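Local coordinates for ethanolamine utilization protein EutN/carboxysome structural protein Ccml (Halothece sp., PDB 6OWG) that probably forms pentamers that cap the vertices of the carboxysome shell, as in other members of the EutN/CcmL family, at residues K39-A44 with P73-V78; Q2-C7 with E53-N58; G8-T13 with L24-F29. All coordinates share one frame; numbering follows the deposited sequence.

Interaction 1: K39-A44 with P73-V78; sequences KYEVAA and PLDAMV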
loop_
_atom_site.group_PDB
_atom_site.type_symbol
_atom_site.label_atom_id
_atom_site.label_comp_id
_atom_site.label_asym_id
_atom_site.label_seq_id
_atom_site.Cartn_x
_atom_site.Cartn_y
_atom_site.Cartn_z
ATOM N N LYS D 39 -99.700 29.574 57.018
ATOM C CA LYS D 39 -98.354 29.046 56.873
ATOM C C LYS D 39 -97.672 29.829 55.766
ATOM O O LYS D 39 -98.270 30.070 54.716
ATOM C CB LYS D 39 -98.363 27.550 56.545
ATOM C CG LYS D 39 -96.985 26.922 56.538
ATOM C CD LYS D 39 -97.026 25.468 56.114
ATOM C CE LYS D 39 -95.626 24.874 56.084
ATOM N NZ LYS D 39 -95.639 23.409 55.833
ATOM N N TYR D 40 -96.435 30.233 56.007
ATOM C CA TYR D 40 -95.707 31.090 55.091
ATOM C C TYR D 40 -94.353 30.484 54.759
ATOM O O TYR D 40 -93.972 29.429 55.271
ATOM C CB TYR D 40 -95.513 32.498 55.670
ATOM C CG TYR D 40 -94.438 32.566 56.722
ATOM C CD1 TYR D 40 -94.652 32.030 57.981
ATOM C CD2 TYR D 40 -93.207 33.167 56.462
ATOM C CE1 TYR D 40 -93.687 32.071 58.936
ATOM C CE2 TYR D 40 -92.224 33.216 57.424
ATOM C CZ TYR D 40 -92.476 32.667 58.660
ATOM O OH TYR D 40 -91.524 32.703 59.648
ATOM N N GLU D 41 -93.633 31.177 53.886
ATOM C CA GLU D 41 -92.274 30.827 53.514
ATOM C C GLU D 41 -91.581 32.087 53.025
ATOM O O GLU D 41 -92.229 33.027 52.563
ATOM C CB GLU D 41 -92.250 29.741 52.426
ATOM C CG GLU D 41 -90.961 28.938 52.332
ATOM C CD GLU D 41 -90.838 27.873 53.407
ATOM O OE1 GLU D 41 -91.870 27.284 53.793
ATOM O OE2 GLU D 41 -89.702 27.621 53.866
ATOM N N VAL D 42 -90.261 32.114 53.155
ATOM C CA VAL D 42 -89.426 33.110 52.500
ATOM C C VAL D 42 -88.603 32.375 51.457
ATOM O O VAL D 42 -87.852 31.451 51.789
ATOM C CB VAL D 42 -88.535 33.865 53.498
ATOM C CG1 VAL D 42 -87.643 34.846 52.761
ATOM C CG2 VAL D 42 -89.386 34.590 54.525
ATOM N N ALA D 43 -88.755 32.764 50.197
ATOM C CA ALA D 43 -88.157 32.032 49.095
ATOM C C ALA D 43 -87.385 32.969 48.184
ATOM O O ALA D 43 -87.702 34.154 48.068
ATOM C CB ALA D 43 -89.214 31.294 48.280
ATOM N N ALA D 44 -86.358 32.417 47.546
ATOM C CA ALA D 44 -85.677 33.102 46.463
ATOM C C ALA D 44 -86.591 33.192 45.249
ATOM O O ALA D 44 -87.439 32.328 45.017
ATOM C CB ALA D 44 -84.389 32.373 46.097
ATOM N N PRO D 73 -77.141 29.149 50.386
ATOM C CA PRO D 73 -77.909 28.512 51.473
ATOM C C PRO D 73 -79.403 28.795 51.378
ATOM O O PRO D 73 -80.005 29.504 52.189
ATOM C CB PRO D 73 -77.265 29.124 52.718
ATOM C CG PRO D 73 -76.836 30.464 52.282
ATOM C CD PRO D 73 -76.412 30.337 50.856
ATOM N N LEU D 74 -80.035 28.212 50.365
ATOM C CA LEU D 74 -81.445 28.429 50.074
ATOM C C LEU D 74 -82.189 27.110 50.183
ATOM O O LEU D 74 -81.721 26.087 49.673
ATOM C CB LEU D 74 -81.624 29.021 48.677
ATOM C CG LEU D 74 -80.960 30.373 48.435
ATOM C CD1 LEU D 74 -80.866 30.645 46.961
ATOM C CD2 LEU D 74 -81.743 31.465 49.115
ATOM N N ASP D 75 -83.343 27.132 50.848
ATOM C CA ASP D 75 -84.186 25.948 50.969
ATOM C C ASP D 75 -85.589 26.178 50.427
ATOM O O ASP D 75 -86.477 25.357 50.671
ATOM C CB ASP D 75 -84.251 25.480 52.427
ATOM C CG ASP D 75 -84.940 26.477 53.330
ATOM O OD1 ASP D 75 -84.829 27.684 53.067
ATOM O OD2 ASP D 75 -85.591 26.057 54.307
ATOM N N ALA D 76 -85.808 27.270 49.702
ATOM C CA ALA D 76 -87.096 27.573 49.101
ATOM C C ALA D 76 -86.854 28.498 47.921
ATOM O O ALA D 76 -85.988 29.370 47.984
ATOM C CB ALA D 76 -88.051 28.221 50.106
ATOM N N MET D 77 -87.620 28.299 46.852
ATOM C CA MET D 77 -87.399 29.036 45.617
ATOM C C MET D 77 -88.676 29.037 44.797
ATOM O O MET D 77 -89.287 27.985 44.607
ATOM C CB MET D 77 -86.257 28.415 44.812
ATOM C CG MET D 77 -86.049 29.021 43.450
ATOM S SD MET D 77 -84.447 28.608 42.761
ATOM C CE MET D 77 -84.778 26.987 42.097
ATOM N N VAL D 78 -89.073 30.210 44.312
ATOM C CA VAL D 78 -90.155 30.292 43.340
ATOM C C VAL D 78 -89.656 29.728 42.016
ATOM O O VAL D 78 -88.697 30.239 41.429
ATOM C CB VAL D 78 -90.643 31.737 43.181
ATOM C CG1 VAL D 78 -91.558 31.860 41.982
ATOM C CG2 VAL D 78 -91.342 32.197 44.439
#

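Interaction 2: Q2-C7 with E53-N58; sequences QMAKVC and EWVLVN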
loop_
_atom_site.group_PDB
_atom_site.type_symbol
_atom_site.label_atom_id
_atom_site.label_comp_id
_atom_site.label_asym_id
_atom_site.label_seq_id
_atom_site.Cartn_x
_atom_site.Cartn_y
_atom_site.Cartn_z
ATOM N N GLN D 2 -95.369 23.709 46.230
ATOM C CA GLN D 2 -96.568 24.215 46.870
ATOM C C GLN D 2 -97.025 25.462 46.134
ATOM O O GLN D 2 -96.216 26.187 45.556
ATOM C CB GLN D 2 -96.329 24.548 48.341
ATOM C CG GLN D 2 -96.174 23.343 49.237
ATOM C CD GLN D 2 -97.499 22.715 49.582
ATOM O OE1 GLN D 2 -97.724 21.534 49.331
ATOM N NE2 GLN D 2 -98.391 23.505 50.160
ATOM N N MET D 3 -98.329 25.699 46.150
ATOM C CA MET D 3 -98.877 26.940 45.633
ATOM C C MET D 3 -98.849 27.986 46.733
ATOM O O MET D 3 -99.268 27.728 47.864
ATOM C CB MET D 3 -100.304 26.743 45.128
ATOM C CG MET D 3 -100.417 25.803 43.952
ATOM S SD MET D 3 -102.003 25.928 43.121
ATOM C CE MET D 3 -103.121 25.639 44.481
ATOM N N ALA D 4 -98.337 29.164 46.403
ATOM C CA ALA D 4 -98.219 30.235 47.372
ATOM C C ALA D 4 -98.582 31.552 46.709
ATOM O O ALA D 4 -98.473 31.712 45.493
ATOM C CB ALA D 4 -96.810 30.301 47.967
ATOM N N LYS D 5 -99.029 32.493 47.529
ATOM C CA LYS D 5 -99.340 33.844 47.096
ATOM C C LYS D 5 -98.271 34.793 47.616
ATOM O O LYS D 5 -97.894 34.726 48.787
ATOM C CB LYS D 5 -100.719 34.270 47.602
ATOM C CG LYS D 5 -101.230 35.564 47.021
ATOM C CD LYS D 5 -102.454 36.040 47.773
ATOM C CE LYS D 5 -102.929 37.388 47.262
ATOM N NZ LYS D 5 -103.392 37.312 45.850
ATOM N N VAL D 6 -97.780 35.670 46.742
ATOM C CA VAL D 6 -96.747 36.636 47.110
ATOM C C VAL D 6 -97.402 37.698 47.987
ATOM O O VAL D 6 -98.208 38.497 47.515
ATOM C CB VAL D 6 -96.080 37.260 45.884
ATOM C CG1 VAL D 6 -94.896 38.106 46.308
ATOM C CG2 VAL D 6 -95.657 36.194 44.897
ATOM N N CYS D 7 -97.055 37.709 49.273
ATOM C CA CYS D 7 -97.646 38.683 50.181
ATOM C C CYS D 7 -96.692 39.826 50.493
ATOM O O CYS D 7 -97.126 40.885 50.956
ATOM C CB CYS D 7 -98.106 38.000 51.467
ATOM S SG CYS D 7 -99.594 37.002 51.251
ATOM N N GLU D 53 -99.256 37.779 43.228
ATOM C CA GLU D 53 -99.163 36.717 42.241
ATOM C C GLU D 53 -99.226 35.348 42.898
ATOM O O GLU D 53 -98.860 35.173 44.061
ATOM C CB GLU D 53 -97.862 36.831 41.456
ATOM C CG GLU D 53 -97.924 37.747 40.262
ATOM C CD GLU D 53 -96.649 37.690 39.466
ATOM O OE1 GLU D 53 -95.936 36.682 39.607
ATOM O OE2 GLU D 53 -96.342 38.645 38.723
ATOM N N TRP D 54 -99.686 34.370 42.129
ATOM C CA TRP D 54 -99.686 32.975 42.538
ATOM C C TRP D 54 -98.440 32.309 41.981
ATOM O O TRP D 54 -98.191 32.359 40.775
ATOM C CB TRP D 54 -100.935 32.259 42.035
ATOM C CG TRP D 54 -102.138 32.500 42.864
ATOM C CD1 TRP D 54 -102.430 33.616 43.585
ATOM C CD2 TRP D 54 -103.229 31.600 43.053
ATOM N NE1 TRP D 54 -103.635 33.466 44.219
ATOM C CE2 TRP D 54 -104.145 32.232 43.912
ATOM C CE3 TRP D 54 -103.513 30.311 42.593
ATOM C CZ2 TRP D 54 -105.330 31.627 44.311
ATOM C CZ3 TRP D 54 -104.685 29.711 42.995
ATOM C CH2 TRP D 54 -105.581 30.369 43.842
ATOM N N VAL D 55 -97.651 31.699 42.860
ATOM C CA VAL D 55 -96.380 31.113 42.469
ATOM C C VAL D 55 -96.327 29.665 42.927
ATOM O O VAL D 55 -97.031 29.250 43.849
ATOM C CB VAL D 55 -95.172 31.897 43.035
ATOM C CG1 VAL D 55 -95.062 33.257 42.380
ATOM C CG2 VAL D 55 -95.269 32.030 44.543
ATOM N N LEU D 56 -95.488 28.890 42.251
ATOM C CA LEU D 56 -95.087 27.573 42.719
ATOM C C LEU D 56 -93.730 27.701 43.391
ATOM O O LEU D 56 -92.776 28.194 42.783
ATOM C CB LEU D 56 -95.018 26.558 41.580
ATOM C CG LEU D 56 -96.327 26.014 41.023
ATOM C CD1 LEU D 56 -96.018 25.027 39.929
ATOM C CD2 LEU D 56 -97.155 25.366 42.112
ATOM N N VAL D 57 -93.648 27.263 44.638
ATOM C CA VAL D 57 -92.422 27.316 45.417
ATOM C C VAL D 57 -92.033 25.896 45.811
ATOM O O VAL D 57 -92.881 25.095 46.216
ATOM C CB VAL D 57 -92.582 28.260 46.635
ATOM C CG1 VAL D 57 -93.795 27.905 47.474
ATOM C CG2 VAL D 57 -91.334 28.275 47.495
ATOM N N ASN D 58 -90.762 25.560 45.624
ATOM C CA ASN D 58 -90.275 24.259 46.036
ATOM C C ASN D 58 -89.615 24.369 47.409
ATOM O O ASN D 58 -89.502 25.451 47.987
ATOM C CB ASN D 58 -89.347 23.656 44.969
ATOM C CG ASN D 58 -88.128 24.517 44.656
ATOM O OD1 ASN D 58 -87.882 25.549 45.269
ATOM N ND2 ASN D 58 -87.352 24.075 43.685
#

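Interaction 3: G8-T13 with L24-F29; sequences GTVVGT and LLLLQF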
loop_
_atom_site.group_PDB
_atom_site.type_symbol
_atom_site.label_atom_id
_atom_site.label_comp_id
_atom_site.label_asym_id
_atom_site.label_seq_id
_atom_site.Cartn_x
_atom_site.Cartn_y
_atom_site.Cartn_z
ATOM N N GLY D 8 -95.401 39.646 50.256
ATOM C CA GLY D 8 -94.498 40.746 50.477
ATOM C C GLY D 8 -93.054 40.390 50.229
ATOM O O GLY D 8 -92.738 39.359 49.635
ATOM N N THR D 9 -92.175 41.276 50.690
ATOM C CA THR D 9 -90.738 41.150 50.505
ATOM C C THR D 9 -90.046 41.180 51.858
ATOM O O THR D 9 -90.527 41.814 52.798
ATOM C CB THR D 9 -90.169 42.276 49.620
ATOM O OG1 THR D 9 -90.410 43.546 50.234
ATOM C CG2 THR D 9 -90.805 42.265 48.249
ATOM N N VAL D 10 -88.920 40.481 51.947
ATOM C CA VAL D 10 -88.056 40.499 53.120
ATOM C C VAL D 10 -86.696 41.017 52.683
ATOM O O VAL D 10 -86.078 40.460 51.770
ATOM C CB VAL D 10 -87.933 39.104 53.761
ATOM C CG1 VAL D 10 -87.008 39.155 54.960
ATOM C CG2 VAL D 10 -89.295 38.575 54.163
ATOM N N VAL D 11 -86.235 42.087 53.321
ATOM C CA VAL D 11 -84.939 42.680 53.024
ATOM C C VAL D 11 -84.042 42.463 54.232
ATOM O O VAL D 11 -84.397 42.849 55.352
ATOM C CB VAL D 11 -85.056 44.173 52.680
ATOM C CG1 VAL D 11 -83.697 44.847 52.718
ATOM C CG2 VAL D 11 -85.690 44.351 51.313
ATOM N N GLY D 12 -82.903 41.821 54.012
ATOM C CA GLY D 12 -81.886 41.713 55.033
ATOM C C GLY D 12 -80.568 42.265 54.539
ATOM O O GLY D 12 -80.080 41.854 53.486
ATOM N N THR D 13 -79.986 43.206 55.275
ATOM C CA THR D 13 -78.713 43.785 54.868
ATOM C C THR D 13 -77.521 43.049 55.459
ATOM O O THR D 13 -76.500 42.891 54.782
ATOM C CB THR D 13 -78.652 45.266 55.262
ATOM O OG1 THR D 13 -79.194 45.441 56.575
ATOM C CG2 THR D 13 -79.442 46.110 54.276
ATOM N N LEU D 24 -85.722 38.059 48.074
ATOM C CA LEU D 24 -86.445 37.275 49.064
ATOM C C LEU D 24 -87.896 37.718 49.115
ATOM O O LEU D 24 -88.186 38.877 49.425
ATOM C CB LEU D 24 -85.802 37.418 50.441
ATOM C CG LEU D 24 -84.302 37.147 50.478
ATOM C CD1 LEU D 24 -83.685 37.761 51.712
ATOM C CD2 LEU D 24 -84.046 35.662 50.433
ATOM N N LEU D 25 -88.800 36.795 48.822
ATOM C CA LEU D 25 -90.229 37.055 48.821
ATOM C C LEU D 25 -90.897 36.347 49.987
ATOM O O LEU D 25 -90.641 35.176 50.263
ATOM C CB LEU D 25 -90.862 36.595 47.506
ATOM C CG LEU D 25 -90.654 37.449 46.263
ATOM C CD1 LEU D 25 -91.522 36.915 45.159
ATOM C CD2 LEU D 25 -90.996 38.891 46.556
ATOM N N LEU D 26 -91.777 37.071 50.666
ATOM C CA LEU D 26 -92.622 36.505 51.709
ATOM C C LEU D 26 -93.865 35.940 51.036
ATOM O O LEU D 26 -94.693 36.696 50.518
ATOM C CB LEU D 26 -92.985 37.555 52.754
ATOM C CG LEU D 26 -93.713 37.016 53.979
ATOM C CD1 LEU D 26 -92.720 36.443 54.961
ATOM C CD2 LEU D 26 -94.542 38.105 54.621
ATOM N N LEU D 27 -93.990 34.619 51.028
ATOM C CA LEU D 27 -95.085 33.938 50.355
ATOM C C LEU D 27 -95.948 33.222 51.376
ATOM O O LEU D 27 -95.445 32.397 52.137
ATOM C CB LEU D 27 -94.565 32.920 49.344
ATOM C CG LEU D 27 -93.354 33.246 48.487
ATOM C CD1 LEU D 27 -92.839 31.967 47.909
ATOM C CD2 LEU D 27 -93.740 34.197 47.388
ATOM N N GLN D 28 -97.241 33.518 51.377
ATOM C CA GLN D 28 -98.202 32.774 52.177
ATOM C C GLN D 28 -98.761 31.629 51.346
ATOM O O GLN D 28 -99.113 31.819 50.179
ATOM C CB GLN D 28 -99.337 33.670 52.664
ATOM C CG GLN D 28 -100.181 33.040 53.748
ATOM C CD GLN D 28 -101.326 33.923 54.175
ATOM O OE1 GLN D 28 -101.465 35.050 53.703
ATOM N NE2 GLN D 28 -102.160 33.416 55.073
ATOM N N PHE D 29 -98.842 30.450 51.948
ATOM C CA PHE D 29 -99.333 29.283 51.235
ATOM C C PHE D 29 -100.846 29.339 51.082
ATOM O O PHE D 29 -101.564 29.780 51.981
ATOM C CB PHE D 29 -98.923 28.007 51.960
ATOM C CG PHE D 29 -97.461 27.716 51.872
ATOM C CD1 PHE D 29 -96.861 27.511 50.647
ATOM C CD2 PHE D 29 -96.682 27.655 53.011
ATOM C CE1 PHE D 29 -95.512 27.249 50.563
ATOM C CE2 PHE D 29 -95.332 27.390 52.928
ATOM C CZ PHE D 29 -94.750 27.186 51.702
#

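Interaction 1: K39-A44 with P73-V78
Glu41 carries its CG anti to the backbone N (chi1 -158°), beside its own carbonyl carbon, and this lays the methylene against Ala76: Glu41 CG lies 3.7 Å from Ala76 CB. Leu74 takes the other common course, with CG anti to the carbonyl carbon (chi1 -61°), and thereby sends both methyls to Ala44; its CD1 is 4.0 Å from Ala44 CB. Between these two points the backbones join at a single bridge, in which Ala44 bonds to the residues before and after Met77. Ala44 N donates to Ala76 O at 3.1 Å, approaching from well above the carbonyl plane. Val78 N returns a bond of 2.8 Å to Ala44 O, almost in line with that carbonyl, and Met77 CA adds a CH···O contact to the same oxygen. The methyl of Ala43 points toward segment 73-78, with Ala43 CB 3.8 Å from Ala76 CB and close to the Met77 amide.

The acids Glu41 and Asp75 bring like charges near each other, Glu41 OE2 and Asp75 OD2 being 4.4 Å apart. Met1 N of a neighbouring subunit hydrogen-bonds Asp75 OD1, and a charged amino terminus there would probably ease the repulsion.

The two strands meet at 65°, so the pairing is brief. It nevertheless joins the third and fifth strands of the five-stranded sheet, the closure expected of an OB barrel. Strand 24-30 runs antiparallel beside 39-44, strand 54-59 lies antiparallel beside 76-81, and its Val57 packs on Ala43.

Interaction 2: Q2-C7 with E53-N58
Met3 beside Leu56 and Ala4 beside Val55 are successive pairs of the antiparallel seam between the first and fourth strands of an OB-type barrel. Hydrogen-bonded pairs, Gln2 with Val57 and Ala4 with Val55, alternate with the non-hydrogen-bonded pairs Met3 with Leu56 and Lys5 with Trp54. Ala4 N reaches Val55 O at 2.9 Å and Val55 N reaches Ala4 O at 2.8 Å; Gln2 and Val57 exchange an equivalent pair of bonds. A fifth bond, from Val6 N to Glu53 O at 2.9 Å, extends the seam to the residue preceding strand 54-59.

The alternation sorts the side chains onto two faces. Ala4, Val55 and Val57 face the barrel interior, where Leu27 of the adjoining strand packs on all three. Val57 sets CG1 between its backbone N and carbonyl carbon (chi1 53°), which puts this methyl over the neighbouring strand, 3.9 Å from Ala4 CB. The small alanine also receives Val55 CG2 at 4.1 Å. At the end of this row Val6 and Val55 cross at about a right angle, with Val6 CG2 3.9 Å from Val55 CG1.

On the outer face Met3 and Leu56 run side by side in the same direction, touching at Met3 CG and Leu56 CD2, 3.8 Å apart. A neighbouring subunit covers this pair, with its Val42 against Met3 and its Leu24 against Leu56. Lys5 slants across Trp54, its CG being 4.1 Å from Trp54 CD1, and stays extended until a bend at its last torsion delivers NZ to Gly52 O. The indole in turn stacks with Tyr93 of the same chain.

Interaction 3: G8-T13 with L24-F29
Gly8 O is gripped mainly by Leu26 N, at 2.7 Å, with Leu25 CA adding a CH···O contact at 3.5 Å. The Leu26 amide stands 50° out of the carbonyl plane, whereas the returning bond, Gly8 N to Leu26 O at 3.0 Å, lies in the plane and on a lone pair. Leu26 O also accepts the amide of Cys7. Two successive amides thus share one carbonyl, and with Cys7 in a helix-like conformation this is a classic beta bulge, placed where the long first strand bends.

Beyond it Val10 N donates to Leu24 O at 3.1 Å in a nearly straight bond. Val10 CG2, anti to its carbonyl carbon (chi1 179° for CG1), leans over Leu26, 4.1 Å from Leu26 CB. Thr9 and Leu25 touch on the other face, Thr9 CG2 meeting Leu25 CD2 at 3.8 Å.

Polar bonding here is entirely between backbones, while the side chains meet through carbon. Residues Gly8 to Val11 also pair antiparallel with a strand of a neighbouring subunit, which implies that main-chain bonding carries the sheet across the interface.

All three contacts are largely buried and belong to one five-stranded sheet. Interactions 2 and 3 share strand 2-11, which pairs with strand 54-59 through its first half and with 24-30 along most of its length, while 24-30 passes on to 39-44 and so to interaction 1. Interaction 2 is the most regular and buries the most surface, 539 Å². Interaction 1 is a single steep bridge closing the barrel, and brings acidic groups together beside a neighbouring subunit. Interaction 3 lies farthest from the chain centre and, through a bulged strand, extends into another subunit. Val55 and Val57 of interaction 2 pack on Val78 and Ala43 of interaction 1, giving the two a common core.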